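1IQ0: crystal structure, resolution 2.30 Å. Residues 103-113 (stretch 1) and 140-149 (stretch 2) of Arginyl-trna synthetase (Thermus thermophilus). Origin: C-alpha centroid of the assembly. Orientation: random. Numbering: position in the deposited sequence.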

# COMPACT_ATOMS: atom_id res chain seq x y z
N GLY A 103 -9.98 -6.49 14.93
CA GLY A 103 -8.67 -5.99 15.29
C GLY A 103 -8.19 -4.94 14.31
O GLY A 103 -7.82 -5.26 13.18
N VAL A 104 -8.19 -3.69 14.73
CA VAL A 104 -7.77 -2.59 13.89
C VAL A 104 -6.30 -2.62 13.46
O VAL A 104 -5.40 -2.87 14.25
CB VAL A 104 -8.04 -1.23 14.57
CG1 VAL A 104 -7.40 -0.09 13.77
CG2 VAL A 104 -9.55 -1.00 14.69
N VAL A 105 -6.09 -2.37 12.17
CA VAL A 105 -4.75 -2.26 11.60
C VAL A 105 -4.77 -0.79 11.18
O VAL A 105 -5.51 -0.40 10.28
CB VAL A 105 -4.57 -3.17 10.36
CG1 VAL A 105 -3.23 -2.86 9.70
CG2 VAL A 105 -4.61 -4.64 10.77
N LEU A 106 -3.97 0.02 11.85
CA LEU A 106 -3.94 1.45 11.56
C LEU A 106 -2.82 1.81 10.60
O LEU A 106 -1.64 1.66 10.92
CB LEU A 106 -3.78 2.24 12.86
CG LEU A 106 -3.94 3.75 12.79
CD1 LEU A 106 -5.35 4.11 12.30
CD2 LEU A 106 -3.70 4.34 14.17
N VAL A 107 -3.19 2.28 9.42
CA VAL A 107 -2.22 2.66 8.42
C VAL A 107 -2.06 4.17 8.36
O VAL A 107 -3.03 4.90 8.16
CB VAL A 107 -2.64 2.17 7.01
CG1 VAL A 107 -1.58 2.56 5.98
CG2 VAL A 107 -2.83 0.65 7.03
N GLU A 108 -0.83 4.65 8.56
CA GLU A 108 -0.59 6.09 8.46
C GLU A 108 0.24 6.37 7.22
O GLU A 108 1.29 5.77 7.01
CB GLU A 108 0.18 6.63 9.68
CG GLU A 108 0.55 8.12 9.48
CD GLU A 108 1.45 8.69 10.57
OE1 GLU A 108 2.37 9.46 10.23
OE2 GLU A 108 1.24 8.39 11.76
N HIS A 109 -0.25 7.26 6.38
CA HIS A 109 0.47 7.63 5.17
C HIS A 109 0.13 9.06 4.78
O HIS A 109 -0.77 9.66 5.37
CB HIS A 109 0.19 6.62 4.04
CG HIS A 109 -1.21 6.64 3.52
ND1 HIS A 109 -1.73 7.70 2.82
CD2 HIS A 109 -2.16 5.66 3.48
CE1 HIS A 109 -2.94 7.39 2.37
NE2 HIS A 109 -3.22 6.16 2.76
N THR A 110 0.87 9.59 3.81
CA THR A 110 0.73 10.96 3.34
C THR A 110 1.40 11.81 4.43
O THR A 110 2.62 11.92 4.46
CB THR A 110 -0.75 11.36 3.14
OG1 THR A 110 -1.39 10.39 2.30
CG2 THR A 110 -0.85 12.74 2.45
N SER A 111 0.61 12.38 5.34
CA SER A 111 1.18 13.16 6.45
C SER A 111 2.29 14.12 6.03
O SER A 111 3.39 14.05 6.57
CB SER A 111 1.74 12.22 7.51
OG SER A 111 0.74 11.34 8.00
N VAL A 112 2.01 15.01 5.10
CA VAL A 112 3.03 15.95 4.65
C VAL A 112 2.89 17.27 5.38
O VAL A 112 1.81 17.59 5.90
CB VAL A 112 2.92 16.22 3.13
CG1 VAL A 112 3.04 14.90 2.36
CG2 VAL A 112 1.59 16.89 2.82
N ASN A 113 3.97 18.05 5.43
CA ASN A 113 3.90 19.35 6.06
C ASN A 113 2.82 20.14 5.33
O ASN A 113 2.82 20.21 4.10
CB ASN A 113 5.25 20.06 5.97
CG ASN A 113 6.27 19.51 6.95
OD1 ASN A 113 5.94 19.28 8.11
ND2 ASN A 113 7.50 19.32 6.50
N GLY A 140 -9.45 -9.14 4.54
CA GLY A 140 -10.16 -9.43 5.77
C GLY A 140 -9.87 -8.59 7.00
O GLY A 140 -10.56 -8.73 8.00
N ARG A 141 -8.85 -7.73 6.94
CA ARG A 141 -8.51 -6.91 8.10
C ARG A 141 -9.37 -5.67 8.26
O ARG A 141 -9.86 -5.10 7.27
CB ARG A 141 -7.03 -6.48 8.02
CG ARG A 141 -6.05 -7.64 7.87
CD ARG A 141 -6.29 -8.74 8.89
NE ARG A 141 -6.08 -8.30 10.27
CZ ARG A 141 -4.88 -8.12 10.83
NH1 ARG A 141 -3.78 -8.34 10.12
NH2 ARG A 141 -4.79 -7.74 12.09
N GLU A 142 -9.58 -5.28 9.51
CA GLU A 142 -10.35 -4.08 9.84
C GLU A 142 -9.30 -2.98 9.75
O GLU A 142 -8.40 -2.88 10.59
CB GLU A 142 -10.92 -4.16 11.25
CG GLU A 142 -11.76 -2.95 11.63
CD GLU A 142 -12.32 -3.03 13.03
OE1 GLU A 142 -13.05 -2.10 13.42
OE2 GLU A 142 -12.03 -4.01 13.74
N VAL A 143 -9.42 -2.15 8.71
CA VAL A 143 -8.44 -1.10 8.44
C VAL A 143 -8.91 0.34 8.61
O VAL A 143 -10.03 0.69 8.26
CB VAL A 143 -7.89 -1.27 7.00
CG1 VAL A 143 -6.89 -0.17 6.66
CG2 VAL A 143 -7.26 -2.64 6.85
N LEU A 144 -8.01 1.17 9.14
CA LEU A 144 -8.28 2.59 9.32
C LEU A 144 -7.06 3.34 8.82
O LEU A 144 -5.92 2.97 9.13
CB LEU A 144 -8.54 2.93 10.79
CG LEU A 144 -9.86 2.45 11.39
CD1 LEU A 144 -9.92 2.88 12.85
CD2 LEU A 144 -11.05 3.03 10.61
N VAL A 145 -7.29 4.38 8.03
CA VAL A 145 -6.21 5.19 7.47
C VAL A 145 -6.13 6.54 8.19
O VAL A 145 -7.10 7.29 8.27
CB VAL A 145 -6.43 5.41 5.96
CG1 VAL A 145 -5.43 6.43 5.41
CG2 VAL A 145 -6.27 4.08 5.22
N LEU A 146 -4.95 6.83 8.73
CA LEU A 146 -4.75 8.08 9.45
C LEU A 146 -3.77 8.98 8.72
O LEU A 146 -2.78 8.51 8.17
CB LEU A 146 -4.20 7.77 10.85
CG LEU A 146 -3.87 8.92 11.81
CD1 LEU A 146 -3.82 8.38 13.23
CD2 LEU A 146 -2.53 9.57 11.44
N ASN A 147 -4.08 10.28 8.69
CA ASN A 147 -3.21 11.27 8.06
C ASN A 147 -2.81 12.25 9.17
O ASN A 147 -3.65 12.95 9.73
CB ASN A 147 -3.97 11.99 6.94
CG ASN A 147 -3.07 12.92 6.12
OD1 ASN A 147 -3.49 13.45 5.09
ND2 ASN A 147 -1.84 13.12 6.59
N TYR A 148 -1.52 12.28 9.51
CA TYR A 148 -0.99 13.15 10.56
C TYR A 148 -0.70 14.54 10.04
O TYR A 148 0.04 14.70 9.07
CB TYR A 148 0.29 12.54 11.15
CG TYR A 148 1.09 13.49 12.02
CD1 TYR A 148 0.58 13.96 13.23
CD2 TYR A 148 2.35 13.93 11.62
CE1 TYR A 148 1.30 14.85 14.03
CE2 TYR A 148 3.09 14.82 12.40
CZ TYR A 148 2.56 15.28 13.61
OH TYR A 148 3.28 16.14 14.40
N ILE A 149 -1.28 15.55 10.68
CA ILE A 149 -1.10 16.94 10.26
C ILE A 149 -0.23 17.72 11.26
O ILE A 149 -0.66 18.02 12.37
CB ILE A 149 -2.49 17.65 10.13
CG1 ILE A 149 -3.48 16.75 9.37
CG2 ILE A 149 -2.33 18.98 9.40
CD1 ILE A 149 -3.07 16.41 7.93
O HOH W 1 -8.48 -7.03 11.39
O HOH W 2 2.05 16.54 8.51

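Two neighbouring strands, one ending at E108 and the other at I149, run parallel here, their axes 30° apart, and the backbone does most of the joining. In a parallel pair one residue sends both its N-H and its C=O to the partner strand, to residues on either side of the one opposite it. V105 does this first: its N donates to O of E142 at 2.8 Å, and its O accepts from N of L144 at 3.2 Å. V107 repeats the pattern two residues on, its N donating to O of L144 at 2.8 Å and its O accepting from N of L146 at 2.8 Å. The ladder then slackens, for the bond from N of H109 to O of L146, at 3.3 Å, is weak. Several carbonyls also receive a CA-H contact; O of V107, for example, lies 3.3 Å from CA of V145. Such contacts come naturally to paired strands, where the CA hydrogen of one points at a carbonyl of the other.

The side chains between and beside these bonds are largely apolar. V105, V107, V143 and V145 share one face of the sheet, where beta-branched valine suits extended backbone; CG2 of V107 meets CG1 of V143 at 4.2 Å. L106, L144 and L146 lie on the other face with E108. The longer leucine lets CD1 of L106 reach CB of L144 at 3.7 Å and CB of L146 at 4.1 Å. E108 can share this face because its aliphatic part serves as packing, its CG 3.9 Å from CD2 of L146, while its OE2 is hydrogen-bonded elsewhere in the structure.

At the start of the pairing a water does much of the work. Water 1 donates to O of G103 at 2.6 Å and accepts from NE of R141 at 2.9 Å and from N of E142 at 2.8 Å, so one molecule satisfies three groups. N of G103 makes a weak bond to OE2 of E142 at 3.4 Å, which the fully extended glutamate side chain can reach. G103 has phi and psi of 111° and 107°, angles at which a CB would jam against the preceding carbonyl, so glycine fits. The guanidinium of R141 lays one face over V105, with NH2 3.4 Å from CG2, a van der Waals contact over the flat face, which leaves its in-plane N-H groups free to bond; NH1 and NH2 find partners elsewhere in the structure.

Beyond E108 the first stretch leaves the strand, and a side chain replaces the backbone as acceptor. N of Y148 donates to OG of S111 at 2.9 Å; serine suits the place because its short side chain brings a hydroxyl close to the neighbouring backbone. O of Y148 accepts from water 2 at 2.8 Å, and the same water makes a weak bond to O of V112, also at 2.8 Å. Within the loop, ND1 of H109 and OG1 of T110 are hydrogen-bonded at 2.8 Å, while NE2 of H109 approaches CG1 of V145 at 3.5 Å.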